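Local structure of putative ring-cleaving dioxygenase mhqO (Bacillus subtilis subsp. subtilis, 3OAJ) at residues M7-I12 with G155-L160; V82-V87 with E114-F119; D169-I174 with I263-A268; D231-I236 with Y241-V246. The protein probably uses a bound iron(II) ion to cleave aromatic rings with dioxygen, and may thereby contribute to the breakdown of aromatic compounds. All coordinates share one frame; numbering follows the deposited sequence.

Near the N terminus, residues 7-12 pack against residues 155-160 in interaction 1, closing a long loop of 142 residues and joining the two mixed beta sheets of the chain. Interaction 2 falls within that loop and links two strands of the second sheet, 79-87 and 114-120. Interaction 3 starts only after interaction 1 has closed: helix 164-174, following strand 153-160, packs on strand 264-269 of the first sheet. Interaction 4, a short return from helix 226-238, lies wholly between the segments of interaction 3 and touches it through Tyr241 and Ile236. Interactions 1 and 3 meet at the zinc ion, through His11 and Glu266.

Interaction 1: residues M7-I12 with G155-L160; sequences MGIHHI and GGATLL. With ZN (zinc ion), chain C.
Ile9 lays its terminal methyl over the backbone of Gly156, CD1 standing 3.7 Å from Gly156 C, and reaches on to Ala157, where CD1 comes within 4.1 Å of CB. Its CG1 branch lies beside the backbone N (chi1 -63°) and then runs extended, which carries CD1 far enough to bridge two strands whose axes are 9.1 Å apart and inclined at 62°. Ile12 follows more loosely, its CD1 4.4 Å from Ala157 CB, so one small methyl receives the ends of two long branched side chains. Gly156 suits its place because, at its backbone angles, a CB would be pressed against the preceding carbonyl O. Gly155 and Gly156 form a classic beta bulge opposite Ser84, and His10 and His11 form another opposite Ala220. The second bulge places neighbouring imidazoles side by side. His11 ND1 donates a straight hydrogen bond of 2.8 Å to His10 ND1, in the plane of the donor ring, and thereby helps fix the rotation of His11 while its NE2 binds zinc at 2.1 Å. His218 and Glu266 share the metal, at a site predicted to hold iron(II) in the working enzyme. Strand 9-16 runs between strands 61-66 and 215-223 of one sheet, and strand 153-160 between strands 79-87 and 198-202 of the other.

Interaction 2: residues V82-V87 with E114-F119; sequences VTSYVV and EQYVEF
Tyr116 OH is held from two quarters: it makes a weak hydrogen bond of 2.8 Å to Glu114 OE1 and a further bond to Arg188. With its hydroxyl held there, the ring presents an edge to segment 82-87, and Ser84 OG lies near the ring plane, 4.0 Å from Tyr116 CE2. This is a van der Waals approach, for the serine hydroxyl has its polar partner in Glu128. Serine's short side chain keeps that hydroxyl near the sheet, where Glu128 of the intervening strand binds it. The second point of contact is Val82 CG1, 4.0 Å from Glu118 OE1, where the two side chains meet at about a right angle. Glu118 reaches it because its chain bends at chi2 (-73°), which brings OE1 toward Val82. Its other oxygen comes close to Glu128, so the two acids probably raise each other's proton affinity. Glu114 has two salt-bridge partners, Arg132 and Arg188, and Arg111 makes a cation-pi contact with Tyr116, giving this sheet face a strongly charged character. The segments, which run in opposite senses with a strong twist between them, are next-but-one neighbours, with CA atoms 9.0 Å apart at Ser84 and Tyr116: strand 126-131, bearing Glu128, runs between them. Strand 107-111 borders strand 114-120 on its other side, while helix 92-101 packs against Val117 and Phe119.

Interaction 3: residues D169-I174 with I263-A268; sequences DLLENI and ILFEIA. With ZN (zinc ion), chain C.
The helix segment 169-174 stands well off strand 264-268, with 11.0 Å between the CA atoms of Leu170 and Phe265, so large apolar side chains must span the gap. Phe265 does most of this: its ring atom CE2 lies 3.7 Å from Leu170 CD2, an oblique approach in which the leucine and the phenylalanine slide past each other in opposite directions. Leu170 reaches the ring with CG anti to the backbone N (chi1 171°). The next residue, Leu171, adds CD2 at 4.3 Å from Phe265 CE2, so both leucine methyls have CE2 as their nearest ring atom. Trp221 meets the same ring edge-to-face and probably helps to hold it in place. On the helix's outer side, Asn173 ND2 donates a 2.7 Å hydrogen bond to Asp169 OD1, a polar pair fitting for exposed positions. Glu266, next in the strand after Phe265, sends its side chain to the metal: extended beyond CG, it binds zinc through OE1 at 1.8 Å, with His218 and His11 as the other protein ligands. Strand 264-269 is flanked by strands 215-223 and 253-258, and helix 164-174 packs on it, while helix 226-238 adjoins through Ile174 and Ile267.

Interaction 4: residues D231-I236 with Y241-V246; sequences DWQRYI and YGVTPV
The turn from helix 226-238 back toward strand 247-248 is pinned to the helix at Gln233 and Ile236. Gln233 extends its chain (chi1 -175°) so that NE2 donates to Thr244 O at 3.1 Å, arriving in the carbonyl plane on a lone pair, though the N-H bends to 146°. A long amide suits this partly exposed place: its methylene stem also packs, CG lying 3.7 Å from Val243 CG1, with the two side chains crossing at about a right angle. Such a helix-to-strand return belongs to the beta-alpha-beta-beta-beta unit from which the vicinal oxygen chelate (VOC) fold is built. Closer to the helix end, Ile236 CG2 touches Tyr241 CB at 3.6 Å and also lies near Val243 CB, while Tyr241 N makes only a weak bond of 3.5 Å to Ile236 O, which lies at the tyrosine ring edge. The ring itself stacks on His260 and meets Phe257 edge-to-face. Thr244 turns its side chain from the helix: OG1 donates to Pro245 O at 2.9 Å and receives Tyr256 N of strand 253-258. Val246 CG2 rests 3.9 Å from Gln233 NE2, beside Ile255.

Interaction 1: residues M7-I12 with G155-L160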
# COMPACT_ATOMS: atom_id res chain seq x y z
N MET A 7 -13.47 -4.16 4.80
CA MET A 7 -12.91 -3.51 5.98
C MET A 7 -12.00 -2.33 5.66
O MET A 7 -11.87 -1.40 6.45
CB MET A 7 -12.16 -4.53 6.84
CG MET A 7 -13.10 -5.52 7.52
SD MET A 7 -13.97 -4.72 8.89
CE MET A 7 -12.64 -4.81 10.08
N GLY A 8 -11.40 -2.35 4.47
CA GLY A 8 -10.44 -1.30 4.13
C GLY A 8 -9.32 -1.81 3.25
O GLY A 8 -9.40 -2.92 2.71
N ILE A 9 -8.26 -1.01 3.14
CA ILE A 9 -7.10 -1.39 2.35
C ILE A 9 -6.41 -2.64 2.95
O ILE A 9 -6.23 -2.74 4.18
CB ILE A 9 -6.10 -0.23 2.28
CG1 ILE A 9 -6.73 1.00 1.58
CG2 ILE A 9 -4.78 -0.66 1.62
CD1 ILE A 9 -5.94 2.31 1.81
N HIS A 10 -6.06 -3.57 2.06
CA HIS A 10 -5.22 -4.71 2.38
C HIS A 10 -3.76 -4.32 2.18
O HIS A 10 -2.96 -4.38 3.10
CB HIS A 10 -5.62 -5.93 1.51
CG HIS A 10 -4.90 -7.20 1.86
ND1 HIS A 10 -3.59 -7.43 1.48
CD2 HIS A 10 -5.31 -8.31 2.52
CE1 HIS A 10 -3.22 -8.62 1.92
NE2 HIS A 10 -4.25 -9.19 2.53
N HIS A 11 -3.41 -3.92 0.96
CA HIS A 11 -2.06 -3.44 0.66
C HIS A 11 -2.13 -2.51 -0.53
O HIS A 11 -3.16 -2.42 -1.20
CB HIS A 11 -1.08 -4.60 0.37
CG HIS A 11 -1.43 -5.41 -0.85
ND1 HIS A 11 -2.27 -6.50 -0.80
CD2 HIS A 11 -1.00 -5.31 -2.13
CE1 HIS A 11 -2.35 -7.04 -2.01
NE2 HIS A 11 -1.60 -6.33 -2.84
N ILE A 12 -1.04 -1.78 -0.75
CA ILE A 12 -0.85 -0.97 -1.94
C ILE A 12 0.48 -1.39 -2.55
O ILE A 12 1.45 -1.68 -1.86
CB ILE A 12 -0.82 0.54 -1.53
CG1 ILE A 12 -2.23 1.00 -1.13
CG2 ILE A 12 -0.28 1.42 -2.65
CD1 ILE A 12 -2.26 2.31 -0.35
N GLY A 155 -3.36 5.16 6.95
CA GLY A 155 -4.55 5.91 7.31
C GLY A 155 -5.61 5.79 6.22
O GLY A 155 -6.80 6.00 6.48
N GLY A 156 -5.16 5.47 5.01
CA GLY A 156 -6.03 5.42 3.84
C GLY A 156 -5.23 5.83 2.62
O GLY A 156 -4.01 5.60 2.58
N ALA A 157 -5.89 6.45 1.66
CA ALA A 157 -5.29 6.85 0.40
C ALA A 157 -6.14 7.90 -0.27
O ALA A 157 -7.34 8.04 0.04
CB ALA A 157 -5.12 5.62 -0.54
N THR A 158 -5.52 8.62 -1.21
CA THR A 158 -6.21 9.60 -2.03
C THR A 158 -6.18 9.10 -3.47
O THR A 158 -5.11 8.83 -4.01
CB THR A 158 -5.54 11.01 -1.94
OG1 THR A 158 -5.66 11.48 -0.58
CG2 THR A 158 -6.22 12.00 -2.92
N LEU A 159 -7.36 8.93 -4.06
CA LEU A 159 -7.51 8.39 -5.41
C LEU A 159 -7.68 9.49 -6.43
O LEU A 159 -8.42 10.45 -6.22
CB LEU A 159 -8.73 7.46 -5.49
CG LEU A 159 -8.79 6.38 -4.39
CD1 LEU A 159 -10.04 5.51 -4.56
CD2 LEU A 159 -7.53 5.53 -4.39
N LEU A 160 -6.98 9.34 -7.56
CA LEU A 160 -7.12 10.21 -8.72
C LEU A 160 -7.82 9.40 -9.80
O LEU A 160 -7.27 8.47 -10.36
CB LEU A 160 -5.74 10.65 -9.22
CG LEU A 160 -4.79 11.23 -8.17
CD1 LEU A 160 -3.45 11.58 -8.83
CD2 LEU A 160 -5.39 12.47 -7.51
ZN ZN C . -1.80 -6.52 -4.92

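Interaction 2: residues V82-V87 with E114-F119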
# COMPACT_ATOMS: atom_id res chain seq x y z
N VAL A 82 -1.94 9.63 -3.50
CA VAL A 82 -1.23 9.78 -2.23
C VAL A 82 -1.52 8.57 -1.33
O VAL A 82 -2.65 8.10 -1.25
CB VAL A 82 -1.65 11.07 -1.49
CG1 VAL A 82 -0.78 11.30 -0.26
CG2 VAL A 82 -1.57 12.28 -2.41
N THR A 83 -0.48 8.05 -0.69
CA THR A 83 -0.64 6.98 0.26
C THR A 83 -0.51 7.60 1.65
O THR A 83 0.45 8.34 1.92
CB THR A 83 0.44 5.90 0.02
OG1 THR A 83 0.28 5.38 -1.31
CG2 THR A 83 0.34 4.78 1.05
N SER A 84 -1.47 7.30 2.52
CA SER A 84 -1.59 7.95 3.83
C SER A 84 -1.17 6.96 4.91
O SER A 84 -1.65 5.83 4.92
CB SER A 84 -3.05 8.40 4.03
OG SER A 84 -3.18 9.39 5.03
N TYR A 85 -0.26 7.39 5.80
CA TYR A 85 0.21 6.59 6.93
C TYR A 85 -0.25 7.22 8.24
O TYR A 85 -0.10 8.43 8.44
CB TYR A 85 1.74 6.48 6.91
CG TYR A 85 2.25 5.65 5.76
CD1 TYR A 85 2.16 4.25 5.80
CD2 TYR A 85 2.76 6.25 4.61
CE1 TYR A 85 2.61 3.48 4.72
CE2 TYR A 85 3.21 5.48 3.54
CZ TYR A 85 3.14 4.09 3.61
OH TYR A 85 3.55 3.34 2.54
N VAL A 86 -0.82 6.41 9.12
CA VAL A 86 -1.33 6.88 10.40
C VAL A 86 -0.35 6.61 11.53
O VAL A 86 0.26 5.54 11.62
CB VAL A 86 -2.77 6.34 10.65
CG1 VAL A 86 -2.77 4.83 10.83
CG2 VAL A 86 -3.44 7.04 11.84
N VAL A 87 -0.19 7.63 12.38
CA VAL A 87 0.68 7.55 13.55
C VAL A 87 -0.13 7.89 14.82
O VAL A 87 -1.23 8.43 14.71
CB VAL A 87 1.93 8.48 13.42
CG1 VAL A 87 2.78 8.09 12.19
CG2 VAL A 87 1.51 9.96 13.34
N GLU A 114 -8.16 17.72 9.92
CA GLU A 114 -6.93 17.00 10.27
C GLU A 114 -5.71 17.63 9.63
O GLU A 114 -5.76 18.12 8.50
CB GLU A 114 -7.01 15.53 9.85
CG GLU A 114 -8.10 14.72 10.54
CD GLU A 114 -8.12 13.27 10.10
OE1 GLU A 114 -8.16 13.00 8.89
OE2 GLU A 114 -8.10 12.39 10.98
N GLN A 115 -4.60 17.57 10.36
CA GLN A 115 -3.34 18.07 9.84
C GLN A 115 -2.48 16.93 9.27
O GLN A 115 -2.36 15.86 9.87
CB GLN A 115 -2.57 18.84 10.92
CG GLN A 115 -3.19 20.22 11.24
CD GLN A 115 -2.46 20.98 12.36
OE1 GLN A 115 -1.46 20.49 12.91
NE2 GLN A 115 -2.97 22.16 12.71
N TYR A 116 -1.92 17.18 8.09
CA TYR A 116 -1.11 16.19 7.37
C TYR A 116 0.28 16.71 7.10
O TYR A 116 0.45 17.89 6.80
CB TYR A 116 -1.74 15.82 6.03
CG TYR A 116 -3.05 15.09 6.14
CD1 TYR A 116 -4.24 15.80 6.35
CD2 TYR A 116 -3.11 13.70 6.05
CE1 TYR A 116 -5.45 15.13 6.46
CE2 TYR A 116 -4.32 13.02 6.17
CZ TYR A 116 -5.48 13.75 6.38
OH TYR A 116 -6.69 13.08 6.50
N VAL A 117 1.26 15.83 7.22
CA VAL A 117 2.61 16.10 6.74
C VAL A 117 2.73 15.41 5.38
O VAL A 117 2.55 14.18 5.28
CB VAL A 117 3.68 15.54 7.72
CG1 VAL A 117 5.10 15.71 7.17
CG2 VAL A 117 3.56 16.25 9.07
N GLU A 118 3.03 16.19 4.34
CA GLU A 118 3.17 15.69 2.97
C GLU A 118 4.64 15.62 2.62
O GLU A 118 5.37 16.56 2.84
CB GLU A 118 2.45 16.61 1.98
CG GLU A 118 0.99 16.89 2.31
CD GLU A 118 0.10 15.70 2.04
OE1 GLU A 118 0.29 14.99 1.02
OE2 GLU A 118 -0.80 15.46 2.87
N PHE A 119 5.05 14.51 2.01
CA PHE A 119 6.42 14.34 1.55
C PHE A 119 6.48 13.25 0.48
O PHE A 119 5.55 12.44 0.36
CB PHE A 119 7.35 13.99 2.72
CG PHE A 119 6.94 12.76 3.49
CD1 PHE A 119 5.87 12.79 4.39
CD2 PHE A 119 7.64 11.56 3.33
CE1 PHE A 119 5.49 11.66 5.12
CE2 PHE A 119 7.27 10.43 4.05
CZ PHE A 119 6.19 10.47 4.96

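Interaction 3: residues D169-I174 with I263-A268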
# COMPACT_ATOMS: atom_id res chain seq x y z
N ASP A 169 -19.45 6.09 -6.79
CA ASP A 169 -20.59 5.17 -6.82
C ASP A 169 -20.10 3.77 -6.44
O ASP A 169 -20.69 3.09 -5.59
CB ASP A 169 -21.20 5.21 -8.23
CG ASP A 169 -22.51 4.45 -8.36
OD1 ASP A 169 -23.24 4.29 -7.36
OD2 ASP A 169 -22.82 4.03 -9.50
N LEU A 170 -18.98 3.35 -7.02
CA LEU A 170 -18.35 2.08 -6.66
C LEU A 170 -17.99 1.98 -5.17
O LEU A 170 -18.33 1.02 -4.49
CB LEU A 170 -17.11 1.86 -7.52
CG LEU A 170 -16.19 0.69 -7.18
CD1 LEU A 170 -16.89 -0.68 -7.25
CD2 LEU A 170 -14.99 0.72 -8.10
N LEU A 171 -17.28 2.99 -4.65
CA LEU A 171 -16.86 2.97 -3.25
C LEU A 171 -18.05 2.91 -2.30
O LEU A 171 -18.06 2.11 -1.35
CB LEU A 171 -16.01 4.20 -2.96
CG LEU A 171 -14.61 4.18 -3.58
CD1 LEU A 171 -13.96 5.55 -3.45
CD2 LEU A 171 -13.74 3.07 -2.96
N GLU A 172 -19.04 3.77 -2.53
CA GLU A 172 -20.15 3.90 -1.59
C GLU A 172 -21.18 2.78 -1.75
O GLU A 172 -21.56 2.12 -0.79
CB GLU A 172 -20.84 5.25 -1.74
CG GLU A 172 -21.87 5.52 -0.64
CD GLU A 172 -22.47 6.91 -0.70
OE1 GLU A 172 -21.95 7.76 -1.45
OE2 GLU A 172 -23.46 7.15 0.03
N ASN A 173 -21.61 2.56 -2.99
CA ASN A 173 -22.81 1.78 -3.24
C ASN A 173 -22.57 0.32 -3.59
O ASN A 173 -23.46 -0.50 -3.44
CB ASN A 173 -23.69 2.50 -4.27
CG ASN A 173 -24.00 3.92 -3.85
OD1 ASN A 173 -24.38 4.17 -2.70
ND2 ASN A 173 -23.81 4.87 -4.77
N ILE A 174 -21.35 -0.00 -4.02
CA ILE A 174 -20.96 -1.38 -4.27
C ILE A 174 -20.04 -1.91 -3.18
O ILE A 174 -20.19 -3.04 -2.71
CB ILE A 174 -20.30 -1.55 -5.67
CG1 ILE A 174 -21.36 -1.36 -6.76
CG2 ILE A 174 -19.59 -2.92 -5.79
CD1 ILE A 174 -20.95 -1.85 -8.11
N ILE A 263 -8.48 3.27 -12.28
CA ILE A 263 -7.61 2.78 -11.22
C ILE A 263 -7.71 1.25 -11.19
O ILE A 263 -8.81 0.70 -11.28
CB ILE A 263 -8.00 3.37 -9.86
CG1 ILE A 263 -8.08 4.90 -9.93
CG2 ILE A 263 -6.98 2.99 -8.80
CD1 ILE A 263 -8.75 5.53 -8.70
N LEU A 264 -6.57 0.58 -11.03
CA LEU A 264 -6.58 -0.86 -10.86
C LEU A 264 -6.83 -1.20 -9.39
O LEU A 264 -6.06 -0.81 -8.51
CB LEU A 264 -5.26 -1.47 -11.36
CG LEU A 264 -5.19 -3.00 -11.27
CD1 LEU A 264 -6.32 -3.65 -12.07
CD2 LEU A 264 -3.82 -3.51 -11.76
N PHE A 265 -7.94 -1.92 -9.15
CA PHE A 265 -8.30 -2.36 -7.81
C PHE A 265 -8.02 -3.86 -7.68
O PHE A 265 -7.99 -4.60 -8.67
CB PHE A 265 -9.80 -2.15 -7.58
CG PHE A 265 -10.19 -0.75 -7.08
CD1 PHE A 265 -9.33 0.34 -7.18
CD2 PHE A 265 -11.47 -0.54 -6.57
CE1 PHE A 265 -9.71 1.59 -6.75
CE2 PHE A 265 -11.86 0.73 -6.10
CZ PHE A 265 -10.98 1.80 -6.21
N GLU A 266 -7.87 -4.30 -6.44
CA GLU A 266 -7.65 -5.71 -6.16
C GLU A 266 -8.47 -6.03 -4.92
O GLU A 266 -8.69 -5.16 -4.09
CB GLU A 266 -6.16 -5.95 -5.90
CG GLU A 266 -5.79 -7.35 -5.35
CD GLU A 266 -4.32 -7.48 -5.05
OE1 GLU A 266 -3.55 -6.52 -5.25
OE2 GLU A 266 -3.92 -8.57 -4.57
N ILE A 267 -8.98 -7.26 -4.84
CA ILE A 267 -9.48 -7.78 -3.56
C ILE A 267 -8.51 -8.89 -3.15
O ILE A 267 -8.29 -9.83 -3.91
CB ILE A 267 -10.92 -8.34 -3.65
CG1 ILE A 267 -11.88 -7.35 -4.35
CG2 ILE A 267 -11.42 -8.83 -2.25
CD1 ILE A 267 -12.08 -6.05 -3.66
N ALA A 268 -7.94 -8.75 -1.95
CA ALA A 268 -6.98 -9.69 -1.40
C ALA A 268 -7.49 -10.23 -0.08
O ALA A 268 -8.02 -9.49 0.75
CB ALA A 268 -5.65 -9.01 -1.18
ZN ZN C . -1.80 -6.52 -4.92

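Interaction 4: residues D231-I236 with Y241-V246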
# COMPACT_ATOMS: atom_id res chain seq x y z
N ASP A 231 -17.21 -14.49 -3.31
CA ASP A 231 -18.46 -13.72 -3.37
C ASP A 231 -18.19 -12.38 -4.06
O ASP A 231 -18.98 -11.94 -4.90
CB ASP A 231 -19.02 -13.48 -1.95
CG ASP A 231 -19.54 -14.76 -1.28
OD1 ASP A 231 -19.71 -15.80 -1.95
OD2 ASP A 231 -19.79 -14.72 -0.05
N TRP A 232 -17.07 -11.73 -3.71
CA TRP A 232 -16.68 -10.48 -4.36
C TRP A 232 -16.51 -10.69 -5.86
O TRP A 232 -16.95 -9.87 -6.65
CB TRP A 232 -15.36 -9.97 -3.81
CG TRP A 232 -15.44 -9.09 -2.60
CD1 TRP A 232 -15.16 -9.45 -1.31
CD2 TRP A 232 -15.77 -7.70 -2.57
NE1 TRP A 232 -15.30 -8.36 -0.48
CE2 TRP A 232 -15.68 -7.28 -1.22
CE3 TRP A 232 -16.13 -6.77 -3.55
CZ2 TRP A 232 -15.94 -5.96 -0.83
CZ3 TRP A 232 -16.40 -5.45 -3.16
CH2 TRP A 232 -16.30 -5.06 -1.81
N GLN A 233 -15.86 -11.78 -6.26
CA GLN A 233 -15.63 -12.00 -7.69
C GLN A 233 -16.95 -12.08 -8.47
O GLN A 233 -17.08 -11.48 -9.57
CB GLN A 233 -14.83 -13.28 -7.93
CG GLN A 233 -14.44 -13.53 -9.38
CD GLN A 233 -13.85 -14.92 -9.52
OE1 GLN A 233 -14.54 -15.92 -9.34
NE2 GLN A 233 -12.56 -14.98 -9.80
N ARG A 234 -17.89 -12.85 -7.92
CA ARG A 234 -19.20 -13.02 -8.53
C ARG A 234 -19.95 -11.69 -8.60
O ARG A 234 -20.53 -11.34 -9.65
CB ARG A 234 -20.02 -14.07 -7.79
CG ARG A 234 -19.39 -15.49 -7.83
CD ARG A 234 -20.31 -16.61 -7.33
NE ARG A 234 -21.00 -16.29 -6.08
CZ ARG A 234 -20.56 -16.58 -4.86
NH1 ARG A 234 -19.41 -17.24 -4.68
NH2 ARG A 234 -21.29 -16.21 -3.81
N TYR A 235 -19.90 -10.93 -7.51
CA TYR A 235 -20.63 -9.66 -7.44
C TYR A 235 -20.04 -8.60 -8.38
O TYR A 235 -20.77 -7.96 -9.13
CB TYR A 235 -20.70 -9.11 -6.00
CG TYR A 235 -21.71 -7.98 -5.91
CD1 TYR A 235 -23.04 -8.23 -5.56
CD2 TYR A 235 -21.36 -6.67 -6.27
CE1 TYR A 235 -23.98 -7.21 -5.51
CE2 TYR A 235 -22.29 -5.65 -6.23
CZ TYR A 235 -23.59 -5.92 -5.86
OH TYR A 235 -24.51 -4.89 -5.84
N ILE A 236 -18.72 -8.40 -8.31
CA ILE A 236 -18.07 -7.40 -9.16
C ILE A 236 -18.30 -7.68 -10.64
O ILE A 236 -18.61 -6.76 -11.41
CB ILE A 236 -16.56 -7.30 -8.83
CG1 ILE A 236 -16.38 -6.78 -7.39
CG2 ILE A 236 -15.83 -6.41 -9.84
CD1 ILE A 236 -17.08 -5.42 -7.09
N TYR A 241 -18.02 -4.81 -14.20
CA TYR A 241 -16.56 -4.81 -14.30
C TYR A 241 -16.05 -6.15 -14.80
O TYR A 241 -16.66 -7.19 -14.56
CB TYR A 241 -15.94 -4.53 -12.93
CG TYR A 241 -16.38 -3.22 -12.32
CD1 TYR A 241 -17.52 -3.14 -11.51
CD2 TYR A 241 -15.68 -2.04 -12.59
CE1 TYR A 241 -17.93 -1.94 -10.95
CE2 TYR A 241 -16.08 -0.83 -12.03
CZ TYR A 241 -17.20 -0.79 -11.22
OH TYR A 241 -17.56 0.42 -10.70
N GLY A 242 -14.91 -6.13 -15.50
CA GLY A 242 -14.14 -7.34 -15.72
C GLY A 242 -13.32 -7.68 -14.48
O GLY A 242 -12.67 -6.80 -13.91
N VAL A 243 -13.30 -8.96 -14.10
CA VAL A 243 -12.54 -9.42 -12.92
C VAL A 243 -11.72 -10.66 -13.28
O VAL A 243 -12.20 -11.55 -13.99
CB VAL A 243 -13.46 -9.70 -11.66
CG1 VAL A 243 -14.43 -10.82 -11.91
CG2 VAL A 243 -12.64 -9.95 -10.39
N THR A 244 -10.49 -10.70 -12.78
CA THR A 244 -9.62 -11.83 -13.05
C THR A 244 -10.06 -13.08 -12.28
O THR A 244 -10.81 -12.98 -11.30
CB THR A 244 -8.16 -11.55 -12.64
OG1 THR A 244 -8.08 -11.43 -11.21
CG2 THR A 244 -7.61 -10.32 -13.32
N PRO A 245 -9.54 -14.26 -12.70
CA PRO A 245 -9.61 -15.41 -11.82
C PRO A 245 -8.85 -15.16 -10.52
O PRO A 245 -8.04 -14.22 -10.43
CB PRO A 245 -8.93 -16.52 -12.64
CG PRO A 245 -8.98 -16.04 -14.05
CD PRO A 245 -8.83 -14.57 -13.96
N VAL A 246 -9.14 -15.98 -9.52
CA VAL A 246 -8.37 -15.96 -8.28
C VAL A 246 -6.96 -16.44 -8.58
O VAL A 246 -6.77 -17.50 -9.21
CB VAL A 246 -8.98 -16.89 -7.20
CG1 VAL A 246 -8.10 -16.91 -5.96
CG2 VAL A 246 -10.41 -16.47 -6.86